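Local coordinates for periplasmic binding protein/LacI transcriptional regulator (Clostridium phytofermentans, PDB 3BRS), which probably binds a sugar in the cleft between its two domains and delivers it to a membrane transporter, as periplasmic binding proteins do, at residues A[113-125]-A[145-157]. Numbering follows the deposited sequence.
Sequences NIQAGIRIGAVTK and TAMDREEGLKIGL
Gly117 and Gly121 of helix 113-125 meet Gly152 and Gly156 of helix 145-157 in a right-handed crossing (-39°) of two GxxxG faces, which joins neighbouring helices of one Rossmann-like domain of the periplasmic binding protein fold. The short axes approach to 6.2 Å, and the CA atoms of Gly117 and Gly152 lie 4.1 Å apart. Glycine suits all four places because a beta carbon there would run into the partner backbone. Bare backbones therefore touch through CA-H...O contacts in both directions: Gly117 CA faces Arg149 O at 3.5 Å, and Leu153 CA faces Gly117 O at 3.2 Å.

Branched aliphatic side chains flank this seam. Ile114 is a knob in the hole formed by Asp148, Glu151, Gly152 and Ile155, its CG1 lying against Asp148 CB and its CD1 reaching the Glu151 carboxylate. One turn on, Ile118 lays CG1 over the Gly152 carbonyl and sends CD1 to Ile155 CG2 at 3.9 Å. Across the seam, Leu153 curls back: with CG anti to the backbone N (chi1 -176°), its CD1 packs on Gly121 CA, while Ile120 continues onto strands 219-224 and 240-243. Near the far end, Leu157 CD2 touches both Gly121 O and Thr124 CB, and the extended aliphatic chain of Lys125 passes Leu157 O before its NZ hydrogen-bonds Ser158 OG.

Polar groups gather where both segments begin. Two waters link Asp148 OD2 to Asn113, one through the backbone N and one through ND2; Lys144 also pairs with that carboxylate. Arg149, whose CB points away from helix 113-125 but whose extended chain reaches back to it, holds Leu197 O with NH1. Its NE (2.8 Å) and NH2 (3.0 Å) both grip Asn113 OD1, which lies in the guanidinium plane although both nitrogens approach from one face of the amide.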
ATOM      1  N   ASN A 113      -3.540  -7.868   2.352  1.00 29.08           N
ATOM      2  CA  ASN A 113      -4.228  -6.540   2.577  1.00 28.39           C
ATOM      3  C   ASN A 113      -5.634  -6.710   3.086  1.00 30.52           C
ATOM      4  O   ASN A 113      -6.160  -5.927   3.941  1.00 30.33           O
ATOM      5  CB  ASN A 113      -4.050  -5.569   1.393  1.00 26.20           C
ATOM      6  CG  ASN A 113      -2.582  -5.107   1.268  1.00 25.05           C
ATOM      7  OD1 ASN A 113      -2.135  -4.314   2.085  1.00 27.62           O
ATOM      8  ND2 ASN A 113      -1.815  -5.706   0.381  1.00 24.33           N
ATOM      9  N   ILE A 114      -6.201  -7.843   2.691  1.00 30.03           N
ATOM     10  CA  ILE A 114      -7.529  -8.196   3.149  1.00 24.63           C
ATOM     11  C   ILE A 114      -7.418  -8.437   4.626  1.00 25.47           C
ATOM     12  O   ILE A 114      -8.137  -7.839   5.421  1.00 25.76           O
ATOM     13  CB  ILE A 114      -8.185  -9.336   2.380  1.00 26.45           C
ATOM     14  CG1 ILE A 114      -8.437  -8.904   0.933  1.00 24.82           C
ATOM     15  CG2 ILE A 114      -9.638  -9.562   2.935  1.00 27.06           C
ATOM     16  CD1 ILE A 114      -8.692 -10.047  -0.075  1.00 30.69           C
ATOM     17  N   GLN A 115      -6.534  -9.293   5.042  1.00 27.26           N
ATOM     18  CA  GLN A 115      -6.413  -9.501   6.498  1.00 28.30           C
ATOM     19  C   GLN A 115      -5.990  -8.288   7.262  1.00 28.72           C
ATOM     20  O   GLN A 115      -6.462  -8.073   8.361  1.00 26.20           O
ATOM     21  CB  GLN A 115      -5.518 -10.684   6.835  1.00 31.52           C
ATOM     22  CG  GLN A 115      -6.194 -12.071   6.637  1.00 53.44           C
ATOM     23  CD  GLN A 115      -7.280 -12.424   7.649  1.00 46.46           C
ATOM     24  OE1 GLN A 115      -7.269 -11.994   8.818  1.00 52.13           O
ATOM     25  NE2 GLN A 115      -8.241 -13.246   7.196  1.00 57.61           N
ATOM     26  N   ALA A 116      -5.077  -7.464   6.714  1.00 32.28           N
ATOM     27  CA  ALA A 116      -4.866  -6.138   7.338  1.00 28.27           C
ATOM     28  C   ALA A 116      -6.164  -5.288   7.588  1.00 26.46           C
ATOM     29  O   ALA A 116      -6.344  -4.831   8.720  1.00 24.46           O
ATOM     30  CB  ALA A 116      -3.817  -5.347   6.613  1.00 28.14           C
ATOM     31  N   GLY A 117      -7.042  -5.065   6.575  1.00 21.29           N
ATOM     32  CA  GLY A 117      -8.199  -4.290   6.829  1.00 22.66           C
ATOM     33  C   GLY A 117      -9.150  -5.025   7.766  1.00 21.76           C
ATOM     34  O   GLY A 117      -9.849  -4.407   8.524  1.00 19.10           O
ATOM     35  N   ILE A 118      -9.278  -6.349   7.614  1.00 24.97           N
ATOM     36  CA  ILE A 118     -10.013  -7.146   8.599  1.00 26.49           C
ATOM     37  C   ILE A 118      -9.530  -6.924  10.026  1.00 30.74           C
ATOM     38  O   ILE A 118     -10.388  -6.861  10.965  1.00 32.41           O
ATOM     39  CB  ILE A 118      -9.930  -8.722   8.283  1.00 24.68           C
ATOM     40  CG1 ILE A 118     -10.595  -9.044   6.934  1.00 25.18           C
ATOM     41  CG2 ILE A 118     -10.597  -9.535   9.398  1.00 27.53           C
ATOM     42  CD1 ILE A 118     -10.682 -10.529   6.623  1.00 28.31           C
ATOM     43  N   ARG A 119      -8.218  -6.866  10.290  1.00 27.84           N
ATOM     44  CA  ARG A 119      -7.853  -6.755  11.738  1.00 26.89           C
ATOM     45  C   ARG A 119      -8.155  -5.335  12.203  1.00 32.54           C
ATOM     46  O   ARG A 119      -8.692  -5.107  13.282  1.00 37.67           O
ATOM     47  CB  ARG A 119      -6.388  -7.049  12.024  1.00 26.54           C
ATOM     48  CG  ARG A 119      -5.978  -8.503  11.835  1.00 47.76           C
ATOM     49  CD  ARG A 119      -4.587  -8.585  11.283  1.00 27.21           C
ATOM     50  NE  ARG A 119      -3.432  -8.895  12.167  1.00 46.61           N
ATOM     51  CZ  ARG A 119      -3.421  -9.070  13.506  1.00 47.12           C
ATOM     52  NH1 ARG A 119      -4.531  -8.980  14.257  1.00 54.65           N
ATOM     53  NH2 ARG A 119      -2.261  -9.297  14.133  1.00 41.95           N
ATOM     54  N   ILE A 120      -7.909  -4.362  11.359  1.00 31.81           N
ATOM     55  CA  ILE A 120      -8.276  -2.977  11.738  1.00 32.57           C
ATOM     56  C   ILE A 120      -9.865  -2.831  11.788  1.00 34.20           C
ATOM     57  O   ILE A 120     -10.400  -2.106  12.666  1.00 30.33           O
ATOM     58  CB  ILE A 120      -7.351  -1.983  10.883  1.00 34.73           C
ATOM     59  CG1 ILE A 120      -6.263  -1.249  11.692  1.00 41.39           C
ATOM     60  CG2 ILE A 120      -8.004  -1.383   9.632  1.00 35.06           C
ATOM     61  CD1 ILE A 120      -6.680  -0.472  12.890  1.00 34.86           C
ATOM     62  N   GLY A 121     -10.612  -3.571  10.924  1.00 31.70           N
ATOM     63  CA  GLY A 121     -12.082  -3.570  11.027  1.00 30.99           C
ATOM     64  C   GLY A 121     -12.533  -4.033  12.389  1.00 29.64           C
ATOM     65  O   GLY A 121     -13.472  -3.486  12.986  1.00 28.72           O
ATOM     66  N   ALA A 122     -11.869  -5.072  12.893  1.00 31.60           N
ATOM     67  CA  ALA A 122     -12.275  -5.680  14.177  1.00 32.76           C
ATOM     68  C   ALA A 122     -11.949  -4.782  15.328  1.00 34.97           C
ATOM     69  O   ALA A 122     -12.724  -4.700  16.269  1.00 35.52           O
ATOM     70  CB  ALA A 122     -11.723  -7.073  14.393  1.00 30.99           C
ATOM     71  N   VAL A 123     -10.828  -4.080  15.286  1.00 35.52           N
ATOM     72  CA  VAL A 123     -10.559  -3.046  16.317  1.00 34.54           C
ATOM     73  C   VAL A 123     -11.693  -1.971  16.302  1.00 34.35           C
ATOM     74  O   VAL A 123     -12.195  -1.583  17.345  1.00 34.45           O
ATOM     75  CB  VAL A 123      -9.142  -2.379  16.060  1.00 32.33           C
ATOM     76  CG1 VAL A 123      -8.976  -1.086  16.886  1.00 29.99           C
ATOM     77  CG2 VAL A 123      -7.989  -3.372  16.351  1.00 24.56           C
ATOM     78  N   THR A 124     -12.069  -1.518  15.091  1.00 33.54           N
ATOM     79  CA  THR A 124     -13.035  -0.451  14.890  1.00 32.43           C
ATOM     80  C   THR A 124     -14.408  -0.890  15.375  1.00 32.30           C
ATOM     81  O   THR A 124     -15.119  -0.103  16.007  1.00 33.59           O
ATOM     82  CB  THR A 124     -13.108   0.055  13.425  1.00 32.51           C
ATOM     83  OG1 THR A 124     -11.798   0.402  12.927  1.00 34.40           O
ATOM     84  CG2 THR A 124     -13.933   1.317  13.375  1.00 38.37           C
ATOM     85  N   LYS A 125     -14.788  -2.142  15.105  1.00 31.86           N
ATOM     86  CA  LYS A 125     -16.058  -2.706  15.645  1.00 30.95           C
ATOM     87  C   LYS A 125     -16.071  -2.596  17.138  1.00 30.72           C
ATOM     88  O   LYS A 125     -17.074  -2.204  17.701  1.00 34.35           O
ATOM     89  CB  LYS A 125     -16.164  -4.177  15.252  1.00 33.86           C
ATOM     90  CG  LYS A 125     -17.515  -4.857  15.479  1.00 34.12           C
ATOM     91  CD  LYS A 125     -17.416  -6.211  14.846  1.00 39.27           C
ATOM     92  CE  LYS A 125     -18.741  -6.965  14.806  1.00 47.84           C
ATOM     93  NZ  LYS A 125     -18.467  -8.433  14.535  1.00 50.30           N
ATOM     94  N   THR A 145      -4.126  -2.676  -3.536  1.00 25.94           N
ATOM     95  CA  THR A 145      -3.923  -2.570  -2.034  1.00 28.00           C
ATOM     96  C   THR A 145      -5.076  -1.706  -1.391  1.00 30.41           C
ATOM     97  O   THR A 145      -5.610  -2.063  -0.334  1.00 31.69           O
ATOM     98  CB  THR A 145      -2.593  -1.971  -1.654  1.00 28.54           C
ATOM     99  OG1 THR A 145      -2.433  -0.692  -2.343  1.00 35.61           O
ATOM    100  CG2 THR A 145      -1.541  -2.879  -2.030  1.00 31.77           C
ATOM    101  N   ALA A 146      -5.551  -0.644  -2.062  1.00 30.14           N
ATOM    102  CA  ALA A 146      -6.724   0.120  -1.493  1.00 28.83           C
ATOM    103  C   ALA A 146      -7.975  -0.731  -1.430  1.00 30.59           C
ATOM    104  O   ALA A 146      -8.708  -0.681  -0.447  1.00 31.86           O
ATOM    105  CB  ALA A 146      -7.089   1.381  -2.333  1.00 28.70           C
ATOM    106  N   MET A 147      -8.269  -1.423  -2.552  1.00 29.94           N
ATOM    107  CA  MET A 147      -9.416  -2.310  -2.652  1.00 29.66           C
ATOM    108  C   MET A 147      -9.404  -3.366  -1.624  1.00 28.72           C
ATOM    109  O   MET A 147     -10.441  -3.666  -1.103  1.00 29.39           O
ATOM    110  CB  MET A 147      -9.508  -2.980  -4.054  1.00 34.54           C
ATOM    111  CG  MET A 147      -9.232  -2.029  -5.306  1.00 45.29           C
ATOM    112  SD  MET A 147      -9.212  -2.677  -7.056  1.00 28.30           S
ATOM    113  CE  MET A 147     -10.356  -4.006  -6.845  1.00 47.31           C
ATOM    114  N   ASP A 148      -8.267  -4.035  -1.414  1.00 25.67           N
ATOM    115  CA  ASP A 148      -8.202  -5.180  -0.487  1.00 28.44           C
ATOM    116  C   ASP A 148      -8.394  -4.698   0.972  1.00 26.07           C
ATOM    117  O   ASP A 148      -9.077  -5.290   1.744  1.00 29.01           O
ATOM    118  CB  ASP A 148      -6.866  -5.988  -0.606  1.00 31.85           C
ATOM    119  CG  ASP A 148      -6.777  -6.875  -1.877  1.00 47.30           C
ATOM    120  OD1 ASP A 148      -7.730  -6.930  -2.669  1.00 35.09           O
ATOM    121  OD2 ASP A 148      -5.719  -7.498  -2.111  1.00 35.17           O
ATOM    122  N   ARG A 149      -7.800  -3.574   1.302  1.00 23.37           N
ATOM    123  CA  ARG A 149      -7.930  -2.895   2.599  1.00 24.49           C
ATOM    124  C   ARG A 149      -9.342  -2.477   2.987  1.00 27.34           C
ATOM    125  O   ARG A 149      -9.771  -2.720   4.150  1.00 27.92           O
ATOM    126  CB  ARG A 149      -6.969  -1.718   2.652  1.00 23.96           C
ATOM    127  CG  ARG A 149      -5.509  -2.253   2.848  1.00 33.73           C
ATOM    128  CD  ARG A 149      -4.493  -1.175   2.924  1.00 23.01           C
ATOM    129  NE  ARG A 149      -3.198  -1.725   2.552  1.00 28.43           N
ATOM    130  CZ  ARG A 149      -2.131  -0.956   2.305  1.00 31.29           C
ATOM    131  NH1 ARG A 149      -2.187   0.413   2.442  1.00 23.00           N
ATOM    132  NH2 ARG A 149      -1.018  -1.550   1.899  1.00 27.28           N
ATOM    133  N   GLU A 150     -10.082  -1.909   2.013  1.00 26.19           N
ATOM    134  CA  GLU A 150     -11.429  -1.439   2.253  1.00 27.46           C
ATOM    135  C   GLU A 150     -12.393  -2.663   2.366  1.00 28.93           C
ATOM    136  O   GLU A 150     -13.287  -2.662   3.176  1.00 30.93           O
ATOM    137  CB  GLU A 150     -11.864  -0.494   1.111  1.00 28.48           C
ATOM    138  CG  GLU A 150     -13.347  -0.119   1.163  1.00 25.75           C
ATOM    139  CD  GLU A 150     -13.660   0.754  -0.006  1.00 38.61           C
ATOM    140  OE1 GLU A 150     -12.737   1.514  -0.398  1.00 35.23           O
ATOM    141  OE2 GLU A 150     -14.757   0.687  -0.568  1.00 32.75           O
ATOM    142  N   GLU A 151     -12.182  -3.671   1.537  1.00 28.89           N
ATOM    143  CA  GLU A 151     -12.899  -4.979   1.623  1.00 32.31           C
ATOM    144  C   GLU A 151     -12.679  -5.684   2.904  1.00 29.77           C
ATOM    145  O   GLU A 151     -13.657  -6.057   3.631  1.00 27.29           O
ATOM    146  CB  GLU A 151     -12.419  -5.881   0.475  1.00 35.67           C
ATOM    147  CG  GLU A 151     -13.103  -7.263   0.391  1.00 58.77           C
ATOM    148  CD  GLU A 151     -12.360  -8.231  -0.576  1.00 39.29           C
ATOM    149  OE1 GLU A 151     -11.724  -7.728  -1.580  1.00 64.26           O
ATOM    150  OE2 GLU A 151     -12.429  -9.484  -0.356  1.00 64.28           O
ATOM    151  N   GLY A 152     -11.399  -5.829   3.261  1.00 27.50           N
ATOM    152  CA  GLY A 152     -11.015  -6.270   4.631  1.00 23.56           C
ATOM    153  C   GLY A 152     -11.701  -5.534   5.701  1.00 26.42           C
ATOM    154  O   GLY A 152     -12.321  -6.133   6.554  1.00 25.29           O
ATOM    155  N   LEU A 153     -11.559  -4.202   5.711  1.00 28.20           N
ATOM    156  CA  LEU A 153     -12.225  -3.364   6.682  1.00 27.76           C
ATOM    157  C   LEU A 153     -13.705  -3.700   6.978  1.00 27.82           C
ATOM    158  O   LEU A 153     -14.071  -3.803   8.118  1.00 25.52           O
ATOM    159  CB  LEU A 153     -12.126  -1.898   6.252  1.00 28.13           C
ATOM    160  CG  LEU A 153     -12.701  -0.793   7.209  1.00 32.57           C
ATOM    161  CD1 LEU A 153     -11.965  -0.744   8.551  1.00 31.12           C
ATOM    162  CD2 LEU A 153     -12.622   0.574   6.527  1.00 28.33           C
ATOM    163  N   LYS A 154     -14.522  -3.785   5.916  1.00 29.08           N
ATOM    164  CA  LYS A 154     -15.911  -4.022   5.931  1.00 30.88           C
ATOM    165  C   LYS A 154     -16.210  -5.436   6.429  1.00 33.73           C
ATOM    166  O   LYS A 154     -17.032  -5.626   7.301  1.00 35.81           O
ATOM    167  CB  LYS A 154     -16.484  -3.818   4.525  1.00 31.85           C
ATOM    168  CG  LYS A 154     -16.436  -2.435   4.053  1.00 41.19           C
ATOM    169  CD  LYS A 154     -17.160  -2.275   2.706  1.00 35.14           C
ATOM    170  CE  LYS A 154     -17.105  -0.772   2.291  1.00 38.26           C
ATOM    171  NZ  LYS A 154     -17.123  -0.552   0.804  1.00 46.08           N
ATOM    172  N   ILE A 155     -15.503  -6.422   5.919  1.00 32.67           N
ATOM    173  CA  ILE A 155     -15.487  -7.749   6.547  1.00 33.99           C
ATOM    174  C   ILE A 155     -15.203  -7.757   8.033  1.00 34.06           C
ATOM    175  O   ILE A 155     -15.979  -8.343   8.818  1.00 36.30           O
ATOM    176  CB  ILE A 155     -14.526  -8.746   5.824  1.00 34.87           C
ATOM    177  CG1 ILE A 155     -14.923  -8.893   4.319  1.00 25.07           C
ATOM    178  CG2 ILE A 155     -14.571 -10.116   6.532  1.00 28.71           C
ATOM    179  CD1 ILE A 155     -13.771  -9.542   3.434  1.00 33.94           C
ATOM    180  N   GLY A 156     -14.133  -7.130   8.479  1.00 30.90           N
ATOM    181  CA  GLY A 156     -13.898  -7.169   9.930  1.00 29.53           C
ATOM    182  C   GLY A 156     -14.971  -6.391  10.722  1.00 31.88           C
ATOM    183  O   GLY A 156     -15.048  -6.547  11.975  1.00 32.66           O
ATOM    184  N   LEU A 157     -15.805  -5.581  10.052  1.00 30.56           N
ATOM    185  CA  LEU A 157     -16.863  -4.804  10.803  1.00 33.64           C
ATOM    186  C   LEU A 157     -18.166  -5.608  10.951  1.00 38.21           C
ATOM    187  O   LEU A 157     -18.989  -5.293  11.831  1.00 35.64           O
ATOM    188  CB  LEU A 157     -17.146  -3.432  10.202  1.00 32.77           C
ATOM    189  CG  LEU A 157     -16.139  -2.288  10.480  1.00 36.50           C
ATOM    190  CD1 LEU A 157     -16.079  -1.194   9.363  1.00 35.57           C
ATOM    191  CD2 LEU A 157     -16.370  -1.642  11.819  1.00 31.38           C
TER
HETATM  192  O   HOH W   1      -4.491  -8.514  -0.046  1.00 39.30           O
HETATM  193  O   HOH W   2      -3.304  -6.415  -2.228  1.00 39.65           O